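Local coordinates for RagB/SusD domain protein (Flavobacterium johnsoniae, PDB 5J90) that binds chitin as a SusD homolog of a chitin-utilization system, and is probably an outer-membrane lipoprotein that helps capture the polysaccharide at the cell surface, at residues S153-E156 against V157-M161; E125-H128 against R129-D132; D280-I283 against A284-D288; A363-Q367 against R368-G372. All coordinates share one frame; numbering follows the deposited sequence.

Contact 1 (S153-E156 against V157-M161); sequences SQEE and VYTQM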
loop_
_atom_site.group_PDB
_atom_site.type_symbol
_atom_site.label_atom_id
_atom_site.label_comp_id
_atom_site.label_asym_id
_atom_site.label_seq_id
_atom_site.Cartn_x
_atom_site.Cartn_y
_atom_site.Cartn_z
ATOM N N SER A 153 10.440 -3.836 -9.741
ATOM C CA SER A 153 9.437 -3.251 -8.859
ATOM C C SER A 153 9.709 -1.753 -8.719
ATOM O O SER A 153 10.833 -1.292 -8.914
ATOM C CB SER A 153 9.458 -3.904 -7.479
ATOM O OG SER A 153 10.622 -3.506 -6.771
ATOM N N GLN A 154 8.679 -0.989 -8.383
ATOM C CA GLN A 154 8.906 0.433 -8.166
ATOM C C GLN A 154 9.906 0.699 -7.039
ATOM O O GLN A 154 10.714 1.623 -7.128
ATOM C CB GLN A 154 7.600 1.162 -7.907
ATOM C CG GLN A 154 7.794 2.672 -7.777
ATOM C CD GLN A 154 6.479 3.387 -7.592
ATOM O OE1 GLN A 154 5.854 3.278 -6.536
ATOM N NE2 GLN A 154 6.028 4.105 -8.625
ATOM N N GLU A 155 9.851 -0.114 -5.985
ATOM C CA GLU A 155 10.811 -0.000 -4.891
ATOM C C GLU A 155 12.253 -0.114 -5.394
ATOM O O GLU A 155 13.130 0.659 -5.000
ATOM C CB GLU A 155 10.504 -1.064 -3.833
ATOM C CG GLU A 155 11.351 -0.968 -2.548
ATOM C CD GLU A 155 12.576 -1.872 -2.535
ATOM O OE1 GLU A 155 12.663 -2.813 -3.356
ATOM O OE2 GLU A 155 13.468 -1.640 -1.684
ATOM N N GLU A 156 12.494 -1.093 -6.260
ATOM C CA GLU A 156 13.802 -1.286 -6.880
ATOM C C GLU A 156 14.193 -0.117 -7.776
ATOM O O GLU A 156 15.354 0.314 -7.770
ATOM C CB GLU A 156 13.812 -2.579 -7.708
ATOM C CG GLU A 156 13.835 -3.841 -6.853
ATOM C CD GLU A 156 13.385 -5.086 -7.613
ATOM O OE1 GLU A 156 12.975 -5.014 -8.801
ATOM O OE2 GLU A 156 13.438 -6.173 -6.998
ATOM N N VAL A 157 13.238 0.389 -8.553
ATOM C CA VAL A 157 13.533 1.515 -9.443
ATOM C C VAL A 157 13.969 2.743 -8.645
ATOM O O VAL A 157 14.957 3.399 -8.988
ATOM C CB VAL A 157 12.353 1.844 -10.381
ATOM C CG1 VAL A 157 12.679 3.070 -11.232
ATOM C CG2 VAL A 157 12.038 0.643 -11.279
ATOM N N TYR A 158 13.249 3.050 -7.572
ATOM C CA TYR A 158 13.614 4.198 -6.737
ATOM C C TYR A 158 15.025 4.056 -6.153
ATOM O O TYR A 158 15.812 5.004 -6.188
ATOM C CB TYR A 158 12.550 4.471 -5.655
ATOM C CG TYR A 158 11.564 5.536 -6.103
ATOM C CD1 TYR A 158 10.587 5.252 -7.054
ATOM C CD2 TYR A 158 11.651 6.846 -5.628
ATOM C CE1 TYR A 158 9.709 6.231 -7.497
ATOM C CE2 TYR A 158 10.779 7.833 -6.063
ATOM C CZ TYR A 158 9.819 7.529 -7.007
ATOM O OH TYR A 158 8.972 8.536 -7.429
ATOM N N THR A 159 15.368 2.878 -5.643
ATOM C CA THR A 159 16.725 2.653 -5.145
ATOM C C THR A 159 17.762 2.890 -6.239
ATOM O O THR A 159 18.778 3.560 -6.015
ATOM C CB THR A 159 16.849 1.237 -4.561
ATOM O OG1 THR A 159 16.086 1.183 -3.352
ATOM C CG2 THR A 159 18.294 0.875 -4.239
ATOM N N GLN A 160 17.499 2.365 -7.432
ATOM C CA GLN A 160 18.422 2.582 -8.547
ATOM C C GLN A 160 18.563 4.057 -8.938
ATOM O O GLN A 160 19.671 4.529 -9.206
ATOM C CB GLN A 160 18.001 1.753 -9.755
ATOM C CG GLN A 160 18.105 0.265 -9.572
ATOM C CD GLN A 160 17.537 -0.478 -10.756
ATOM O OE1 GLN A 160 18.188 -0.573 -11.803
ATOM N NE2 GLN A 160 16.304 -0.989 -10.614
ATOM N N MET A 161 17.450 4.789 -8.969
ATOM C CA MET A 161 17.490 6.204 -9.320
ATOM C C MET A 161 18.311 7.005 -8.312
ATOM O O MET A 161 19.107 7.862 -8.701
ATOM C CB MET A 161 16.079 6.775 -9.487
ATOM C CG MET A 161 15.333 6.194 -10.689
ATOM S SD MET A 161 13.761 6.996 -11.037
ATOM C CE MET A 161 12.832 6.780 -9.513
HETATM O O HOH W 1 13.582 2.287 -2.666
HETATM O O HOH W 2 16.011 -1.354 -2.572
#

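Contact 2 (E125-H128 against R129-D132); sequences EGMH and RMTD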
loop_
_atom_site.group_PDB
_atom_site.type_symbol
_atom_site.label_atom_id
_atom_site.label_comp_id
_atom_site.label_asym_id
_atom_site.label_seq_id
_atom_site.Cartn_x
_atom_site.Cartn_y
_atom_site.Cartn_z
ATOM N N GLU A 125 15.295 12.142 -14.583
ATOM C CA GLU A 125 14.254 13.142 -14.813
ATOM C C GLU A 125 13.128 12.597 -15.688
ATOM O O GLU A 125 11.950 12.801 -15.393
ATOM C CB GLU A 125 14.851 14.413 -15.427
ATOM C CG GLU A 125 13.820 15.377 -16.020
ATOM C CD GLU A 125 12.751 15.866 -15.040
ATOM O OE1 GLU A 125 12.905 15.716 -13.799
ATOM O OE2 GLU A 125 11.733 16.411 -15.535
ATOM N N GLY A 126 13.471 11.886 -16.758
ATOM C CA GLY A 126 12.433 11.332 -17.610
ATOM C C GLY A 126 11.780 10.085 -17.040
ATOM O O GLY A 126 10.551 9.915 -17.115
ATOM N N MET A 127 12.581 9.192 -16.470
ATOM C CA MET A 127 12.048 7.890 -16.071
ATOM C C MET A 127 11.327 7.848 -14.719
ATOM O O MET A 127 10.485 6.969 -14.511
ATOM C CB MET A 127 13.113 6.790 -16.188
ATOM C CG MET A 127 13.692 6.652 -17.612
ATOM S SD MET A 127 12.460 6.371 -18.913
ATOM C CE MET A 127 11.866 4.739 -18.471
ATOM N N HIS A 128 11.610 8.788 -13.810
ATOM C CA HIS A 128 10.811 8.814 -12.578
ATOM C C HIS A 128 9.343 9.080 -12.912
ATOM O O HIS A 128 8.438 8.541 -12.271
ATOM C CB HIS A 128 11.352 9.793 -11.509
ATOM C CG HIS A 128 10.908 11.219 -11.690
ATOM N ND1 HIS A 128 11.537 12.094 -12.552
ATOM C CD2 HIS A 128 9.888 11.915 -11.128
ATOM C CE1 HIS A 128 10.930 13.270 -12.504
ATOM N NE2 HIS A 128 9.929 13.189 -11.646
ATOM N N ARG A 129 9.098 9.879 -13.951
ATOM C CA ARG A 129 7.735 10.122 -14.418
ATOM C C ARG A 129 7.081 8.817 -14.871
ATOM O O ARG A 129 5.912 8.545 -14.567
ATOM C CB ARG A 129 7.744 11.149 -15.555
ATOM C CG ARG A 129 8.090 12.562 -15.084
ATOM C CD ARG A 129 8.632 13.454 -16.222
ATOM N NE ARG A 129 7.823 13.399 -17.447
ATOM C CZ ARG A 129 6.737 14.133 -17.682
ATOM N NH1 ARG A 129 6.283 14.998 -16.782
ATOM N NH2 ARG A 129 6.082 14.008 -18.833
ATOM N N MET A 130 7.845 7.999 -15.589
ATOM C CA MET A 130 7.354 6.712 -16.065
ATOM C C MET A 130 6.933 5.795 -14.919
ATOM O O MET A 130 5.818 5.270 -14.920
ATOM C CB MET A 130 8.422 6.037 -16.927
ATOM C CG MET A 130 7.909 4.827 -17.715
ATOM S SD MET A 130 6.857 5.262 -19.138
ATOM C CE MET A 130 8.064 6.042 -20.217
ATOM N N THR A 131 7.805 5.604 -13.933
ATOM C CA THR A 131 7.412 4.741 -12.825
ATOM C C THR A 131 6.308 5.360 -11.966
ATOM O O THR A 131 5.434 4.650 -11.462
ATOM C CB THR A 131 8.606 4.269 -11.966
ATOM O OG1 THR A 131 8.122 3.450 -10.891
ATOM C CG2 THR A 131 9.348 5.443 -11.351
ATOM N N ASP A 132 6.300 6.681 -11.845
ATOM C CA ASP A 132 5.225 7.329 -11.107
ATOM C C ASP A 132 3.868 7.149 -11.777
ATOM O O ASP A 132 2.832 7.260 -11.124
ATOM C CB ASP A 132 5.529 8.807 -10.901
ATOM C CG ASP A 132 6.624 9.039 -9.888
ATOM O OD1 ASP A 132 7.042 8.090 -9.187
ATOM O OD2 ASP A 132 7.061 10.203 -9.790
HETATM O O HOH W 3 8.866 11.233 -18.933
#

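Contact 3 (D280-I283 against A284-D288); sequences DPRI and ASYFD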
loop_
_atom_site.group_PDB
_atom_site.type_symbol
_atom_site.label_atom_id
_atom_site.label_comp_id
_atom_site.label_asym_id
_atom_site.label_seq_id
_atom_site.Cartn_x
_atom_site.Cartn_y
_atom_site.Cartn_z
ATOM N N ASP A 280 -5.362 35.593 -7.027
ATOM C CA ASP A 280 -3.952 35.368 -7.275
ATOM C C ASP A 280 -3.527 36.064 -8.566
ATOM O O ASP A 280 -4.068 35.768 -9.627
ATOM C CB ASP A 280 -3.747 33.852 -7.381
ATOM C CG ASP A 280 -2.300 33.445 -7.285
ATOM O OD1 ASP A 280 -1.451 34.068 -7.944
ATOM O OD2 ASP A 280 -2.006 32.480 -6.534
ATOM N N PRO A 281 -2.545 36.979 -8.486
ATOM C CA PRO A 281 -2.147 37.722 -9.689
ATOM C C PRO A 281 -1.470 36.852 -10.749
ATOM O O PRO A 281 -1.322 37.296 -11.888
ATOM C CB PRO A 281 -1.167 38.772 -9.153
ATOM C CG PRO A 281 -0.638 38.186 -7.890
ATOM C CD PRO A 281 -1.782 37.403 -7.299
ATOM N N ARG A 282 -1.071 35.631 -10.396
ATOM C CA ARG A 282 -0.489 34.728 -11.387
ATOM C C ARG A 282 -1.524 34.243 -12.396
ATOM O O ARG A 282 -1.168 33.709 -13.445
ATOM C CB ARG A 282 0.197 33.538 -10.698
ATOM C CG ARG A 282 1.467 33.941 -9.962
ATOM C CD ARG A 282 1.999 32.810 -9.070
ATOM N NE ARG A 282 1.140 32.596 -7.908
ATOM C CZ ARG A 282 1.461 31.818 -6.876
ATOM N NH1 ARG A 282 2.627 31.179 -6.867
ATOM N NH2 ARG A 282 0.623 31.690 -5.861
ATOM N N ILE A 283 -2.803 34.457 -12.095
ATOM C CA ILE A 283 -3.876 33.966 -12.947
ATOM C C ILE A 283 -3.786 34.552 -14.357
ATOM O O ILE A 283 -4.147 33.893 -15.328
ATOM C CB ILE A 283 -5.259 34.259 -12.322
ATOM C CG1 ILE A 283 -6.331 33.318 -12.869
ATOM C CG2 ILE A 283 -5.653 35.720 -12.527
ATOM C CD1 ILE A 283 -7.645 33.425 -12.118
ATOM N N ALA A 284 -3.271 35.776 -14.459
ATOM C CA ALA A 284 -3.284 36.508 -15.723
ATOM C C ALA A 284 -2.320 35.929 -16.754
ATOM O O ALA A 284 -2.591 35.976 -17.949
ATOM C CB ALA A 284 -2.993 37.980 -15.486
ATOM N N SER A 285 -1.194 35.387 -16.305
ATOM C CA SER A 285 -0.274 34.762 -17.245
ATOM C C SER A 285 -0.559 33.268 -17.396
ATOM O O SER A 285 -0.214 32.678 -18.414
ATOM C CB SER A 285 1.184 35.005 -16.864
ATOM O OG SER A 285 1.508 34.421 -15.613
ATOM N N TYR A 286 -1.202 32.667 -16.398
ATOM C CA TYR A 286 -1.540 31.246 -16.475
ATOM C C TYR A 286 -2.652 30.988 -17.487
ATOM O O TYR A 286 -2.643 29.966 -18.183
ATOM C CB TYR A 286 -1.991 30.699 -15.111
ATOM C CG TYR A 286 -0.891 30.414 -14.108
ATOM C CD1 TYR A 286 0.402 30.895 -14.286
ATOM C CD2 TYR A 286 -1.161 29.657 -12.976
ATOM C CE1 TYR A 286 1.404 30.622 -13.359
ATOM C CE2 TYR A 286 -0.173 29.391 -12.044
ATOM C CZ TYR A 286 1.104 29.864 -12.241
ATOM O OH TYR A 286 2.094 29.596 -11.325
ATOM N N PHE A 287 -3.611 31.918 -17.553
ATOM C CA PHE A 287 -4.825 31.744 -18.346
ATOM C C PHE A 287 -5.191 33.010 -19.107
ATOM O O PHE A 287 -4.768 34.100 -18.741
ATOM C CB PHE A 287 -5.980 31.332 -17.437
ATOM C CG PHE A 287 -5.678 30.106 -16.622
ATOM C CD1 PHE A 287 -5.593 28.874 -17.238
ATOM C CD2 PHE A 287 -5.451 30.192 -15.260
ATOM C CE1 PHE A 287 -5.293 27.730 -16.513
ATOM C CE2 PHE A 287 -5.145 29.055 -14.516
ATOM C CZ PHE A 287 -5.067 27.822 -15.145
ATOM N N ASP A 288 -5.961 32.845 -20.176
ATOM C CA ASP A 288 -6.519 33.979 -20.909
ATOM C C ASP A 288 -7.951 34.206 -20.453
ATOM O O ASP A 288 -8.654 33.273 -20.068
ATOM C CB ASP A 288 -6.525 33.707 -22.419
ATOM C CG ASP A 288 -5.134 33.643 -23.021
ATOM O OD1 ASP A 288 -4.205 34.292 -22.496
ATOM O OD2 ASP A 288 -4.972 32.944 -24.043
HETATM O O HOH W 4 0.336 36.544 -14.161
#

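Contact 4 (A363-Q367 against R368-G372); sequences ASFDQ and RGVSG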
loop_
_atom_site.group_PDB
_atom_site.type_symbol
_atom_site.label_atom_id
_atom_site.label_comp_id
_atom_site.label_asym_id
_atom_site.label_seq_id
_atom_site.Cartn_x
_atom_site.Cartn_y
_atom_site.Cartn_z
ATOM N N ALA A 363 9.434 33.290 -4.547
ATOM C CA ALA A 363 10.160 32.800 -5.715
ATOM C C ALA A 363 9.229 32.648 -6.918
ATOM O O ALA A 363 9.581 33.045 -8.039
ATOM C CB ALA A 363 10.845 31.471 -5.406
ATOM N N SER A 364 8.051 32.076 -6.695
ATOM C CA SER A 364 7.086 31.892 -7.769
ATOM C C SER A 364 6.550 33.229 -8.306
ATOM O O SER A 364 6.450 33.409 -9.521
ATOM C CB SER A 364 5.937 30.986 -7.309
ATOM O OG SER A 364 4.992 30.814 -8.349
ATOM N N PHE A 365 6.195 34.147 -7.407
ATOM C CA PHE A 365 5.745 35.478 -7.828
ATOM C C PHE A 365 6.821 36.147 -8.679
ATOM O O PHE A 365 6.515 36.715 -9.739
ATOM C CB PHE A 365 5.409 36.359 -6.619
ATOM C CG PHE A 365 3.965 36.299 -6.183
ATOM C CD1 PHE A 365 3.362 35.092 -5.836
ATOM C CD2 PHE A 365 3.216 37.465 -6.075
ATOM C CE1 PHE A 365 2.039 35.052 -5.417
ATOM C CE2 PHE A 365 1.897 37.429 -5.659
ATOM C CZ PHE A 365 1.305 36.221 -5.324
ATOM N N ASP A 366 8.074 36.085 -8.233
ATOM C CA ASP A 366 9.174 36.667 -8.995
ATOM C C ASP A 366 9.322 35.988 -10.353
ATOM O O ASP A 366 9.537 36.654 -11.373
ATOM C CB ASP A 366 10.486 36.570 -8.216
ATOM C CG ASP A 366 10.520 37.481 -7.003
ATOM O OD1 ASP A 366 9.677 38.401 -6.903
ATOM O OD2 ASP A 366 11.408 37.276 -6.152
ATOM N N GLN A 367 9.195 34.662 -10.369
ATOM C CA GLN A 367 9.342 33.908 -11.601
ATOM C C GLN A 367 8.300 34.331 -12.635
ATOM O O GLN A 367 8.597 34.395 -13.840
ATOM C CB GLN A 367 9.234 32.407 -11.327
ATOM C CG GLN A 367 9.619 31.574 -12.523
ATOM C CD GLN A 367 9.656 30.092 -12.233
ATOM O OE1 GLN A 367 8.877 29.573 -11.426
ATOM N NE2 GLN A 367 10.559 29.396 -12.903
ATOM N N ARG A 368 7.095 34.633 -12.165
ATOM C CA ARG A 368 5.996 34.995 -13.058
ATOM C C ARG A 368 5.908 36.503 -13.310
ATOM O O ARG A 368 5.060 36.951 -14.073
ATOM C CB ARG A 368 4.664 34.473 -12.506
ATOM C CG ARG A 368 4.679 33.000 -12.116
ATOM C CD ARG A 368 5.075 32.095 -13.267
ATOM N NE ARG A 368 4.894 30.696 -12.883
ATOM C CZ ARG A 368 4.853 29.684 -13.735
ATOM N NH1 ARG A 368 4.981 29.895 -15.040
ATOM N NH2 ARG A 368 4.673 28.454 -13.279
ATOM N N GLY A 369 6.773 37.276 -12.662
ATOM C CA GLY A 369 6.830 38.715 -12.898
ATOM C C GLY A 369 5.677 39.502 -12.308
ATOM O O GLY A 369 5.306 40.556 -12.839
ATOM N N VAL A 370 5.101 39.011 -11.214
ATOM C CA VAL A 370 3.990 39.704 -10.573
ATOM C C VAL A 370 4.387 40.262 -9.214
ATOM O O VAL A 370 5.244 39.709 -8.519
ATOM C CB VAL A 370 2.732 38.817 -10.436
ATOM C CG1 VAL A 370 2.156 38.497 -11.812
ATOM C CG2 VAL A 370 3.048 37.547 -9.666
ATOM N N SER A 371 3.771 41.382 -8.854
ATOM C CA SER A 371 4.033 42.021 -7.577
ATOM C C SER A 371 2.952 41.628 -6.578
ATOM O O SER A 371 1.993 40.938 -6.928
ATOM C CB SER A 371 4.065 43.541 -7.751
ATOM O OG SER A 371 2.841 43.998 -8.291
ATOM N N GLY A 372 3.125 42.063 -5.332
ATOM C CA GLY A 372 2.110 41.883 -4.312
ATOM C C GLY A 372 2.284 40.661 -3.433
ATOM O O GLY A 372 1.360 40.291 -2.719
HETATM O O HOH W 5 6.100 29.413 -10.389
HETATM O O HOH W 6 8.062 39.862 -8.477
#

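Contact 1 (S153-E156 against V157-M161)
The side chain of Gln154 leaves with CG anti to the backbone N (chi1 -176°) and runs out extended, while Tyr158, one turn on, has a chi1 of -96°, off the staggered values. With these torsions the two lie alongside each other and point the same way, CG of Gln154 packing 3.9 Å from CD1 of Tyr158, with the amide plane standing 77° to the ring. Gln154 O sits at the ring edge and accepts from Tyr158 N at 2.9 Å. Over one face of the ring lies Met161, its CE centred 3.6 Å above the plane. Tyr158 OH bonds Asp132 OD1 of helix 113-134. A leucine in place of Tyr158 would probably leave the Asp132 carboxylate without the hydroxyl it bonds and Met161 CE without a flat surface to rest on.

The helix begins with a capping box. Ser153 OG accepts from Glu156 N at 3.1 Å, and Glu156 OE1 in turn accepts from Ser153 N at 2.9 Å. On the outer side, two waters link Thr159 OG1 to Glu155, one at Glu155 O and one at Glu155 OE2, which also pairs with Lys218. Gln160 runs extended beyond CG beside the previous turn, and its NE2 makes a weak bond of 3.3 Å to Glu156 O, with Asp152 as its stronger partner.

This first turn of helix 154-177 places Gln154 against the loop holding Trp501, where OE1 accepts from the backbone. Tyr158 and Met161 face helix 113-134, Tyr158 also reaches Leu210 of helix 196-213, and Glu155 touches Pro506 of the second subunit.

Contact 2 (E125-H128 against R129-D132)
Arg129 wraps back along the preceding turn. CB sits 3.4 Å from Gly126 O. CG lies over a face of the neighbouring His128 ring, a CH-pi contact 4.1 Å from the centroid and set toward the rim. CD passes 3.5 Å from Glu125 O, and a bend there (chi3 48°) turns the guanidinium away from the imidazole, leaving the two planes 75° apart. NE donates to a water at 2.8 Å that lies in the guanidinium plane and also approaches Gly126 O. At the tip, NH2 bonds Gln53, and NH1 makes a long, weak ion pair with Glu431.

His128 holds its ring between its own backbone N and carbonyl (chi1 84°). Asp132, one turn on, brings OD2 to the ring edge, 3.6 Å from His128 CD2, and its N bonds His128 O at 2.9 Å. On another side of the helix Met127 CE packs 4.0 Å from Met130 CB. His128 ND1 bonds Val124 O, and NE2 bonds Arg209 NH1. An alanine at His128 would probably strip Arg129 CG of its aromatic support and leave Val124 O and Arg209 without their ring nitrogens.

The chemistry is that of a buried helix rich in polar groups. The histidine's two partners are consistent with a neutral imidazole protonated on ND1. Arg213, Tyr158 and Trp501 all bond the Asp132 carboxylate, which would favour its negative charge in the interior.

Contact 3 (D280-I283 against A284-D288)
One face of the Tyr286 ring carries Arg282 CB, a CH-pi contact 4.2 Å from the centroid; Phe429 also stacks on this ring. The rest of the Arg282 chain runs beside the tyrosine in the same direction, its guanidinium plane inclined 39° to the ring. At the guanidinium edge sits the carboxylate of Asp280, gripped side-on by two nitrogens: Arg282 NE to Asp280 OD1 at 3.0 Å, almost exactly in plane, and Arg282 NH2 to Asp280 OD2 at 2.8 Å, somewhat tilted. Both oxygens use their syn lone pairs. The bend at chi3 (-71°) swings the guanidinium back to meet them. The Phe287 and Ile283 side chains cross at about a right angle, Phe287 CD2 lying 4.0 Å from Ile283 CG1.

Asp280 OD1 works twice, for its anti side takes Arg282 N at 2.9 Å, making an Asx turn on top of the type I turn Asp280-Ile283. The short helix that follows is tied by Tyr286 N to Arg282 O at 3.1 Å and by Phe287 N to Ile283 O at 3.0 Å. A water bridges Pro281 O and Ser285 OG. Tyr286 OH bonds Ile426 O, joining this short helix to helix 413-428.

Asp280 thus caps the turn that leads into the helix and fixes the rotation of the guanidinium. With its charge answered locally, the arginine can probably lie buried against aromatic and aliphatic groups.

Contact 4 (A363-Q367 against R368-G372)
Apolar packing first: Val370 CG2 meets the ring of Phe365 3.6 Å from CD2, the two side chains crossing at about a right angle. In Val370 a chi1 of -67° puts CG1 anti to the carbonyl carbon, which leaves CG2 between N and carbonyl. The ring edge, near its plane, faces Ser371 O, 3.7 Å from Phe365 CE2. Pro281 and Tyr376 also pack on this ring.

The backbone bonds close helix 353-368 in a Schellman motif. Val370 N reaches back to Phe365 O at 3.1 Å; Gly369 N meets Asp366 O at 3.1 Å from above the carbonyl plane, and Arg368 N bonds Ser364 O. Gly369 makes the reversal with a positive phi of 73°. Gly372, also at positive phi, is the N-cap of helix 373-378; a CB there would jam against the preceding carbonyl.

Of the waters, one donates to Asp366 OD1 at 2.7 Å and to Val370 O at 2.8 Å, tying the last turn to the exiting loop, while Asp366 OD2 pairs with Lys362. A second accepts from Ser364 OG at 2.7 Å and, weakly, from Arg368 NE. Ser364 OG itself takes NH1 of Arg282, and Arg368 NH2 bonds the carbonyls of Ala427 and Phe429.

Two glycines and a phenylalanine-valine pair thus let the chain leave one helix and enter the next, and Arg368 would probably ease the negative C-terminal end of helix 413-428.

Overall arrangement
The four local contacts form two clusters. Contacts 1 and 2 touch, their centres 11 Å apart, and join the successive helices 113-134 and 154-177; contacts 3 and 4 touch likewise and join the turn at 280-288 to the end of helix 353-368. Contact 1 lies across the centre of the chain from both contacts 3 and 4. Contact 2 is the buried one, inside a helix, with ring packing and charges answered by other helices and loops. The others are partly buried and sit at helix ends: capping box in contact 1, Asx turn with salt bridge in contact 3, glycine-based Schellman motif in contact 4.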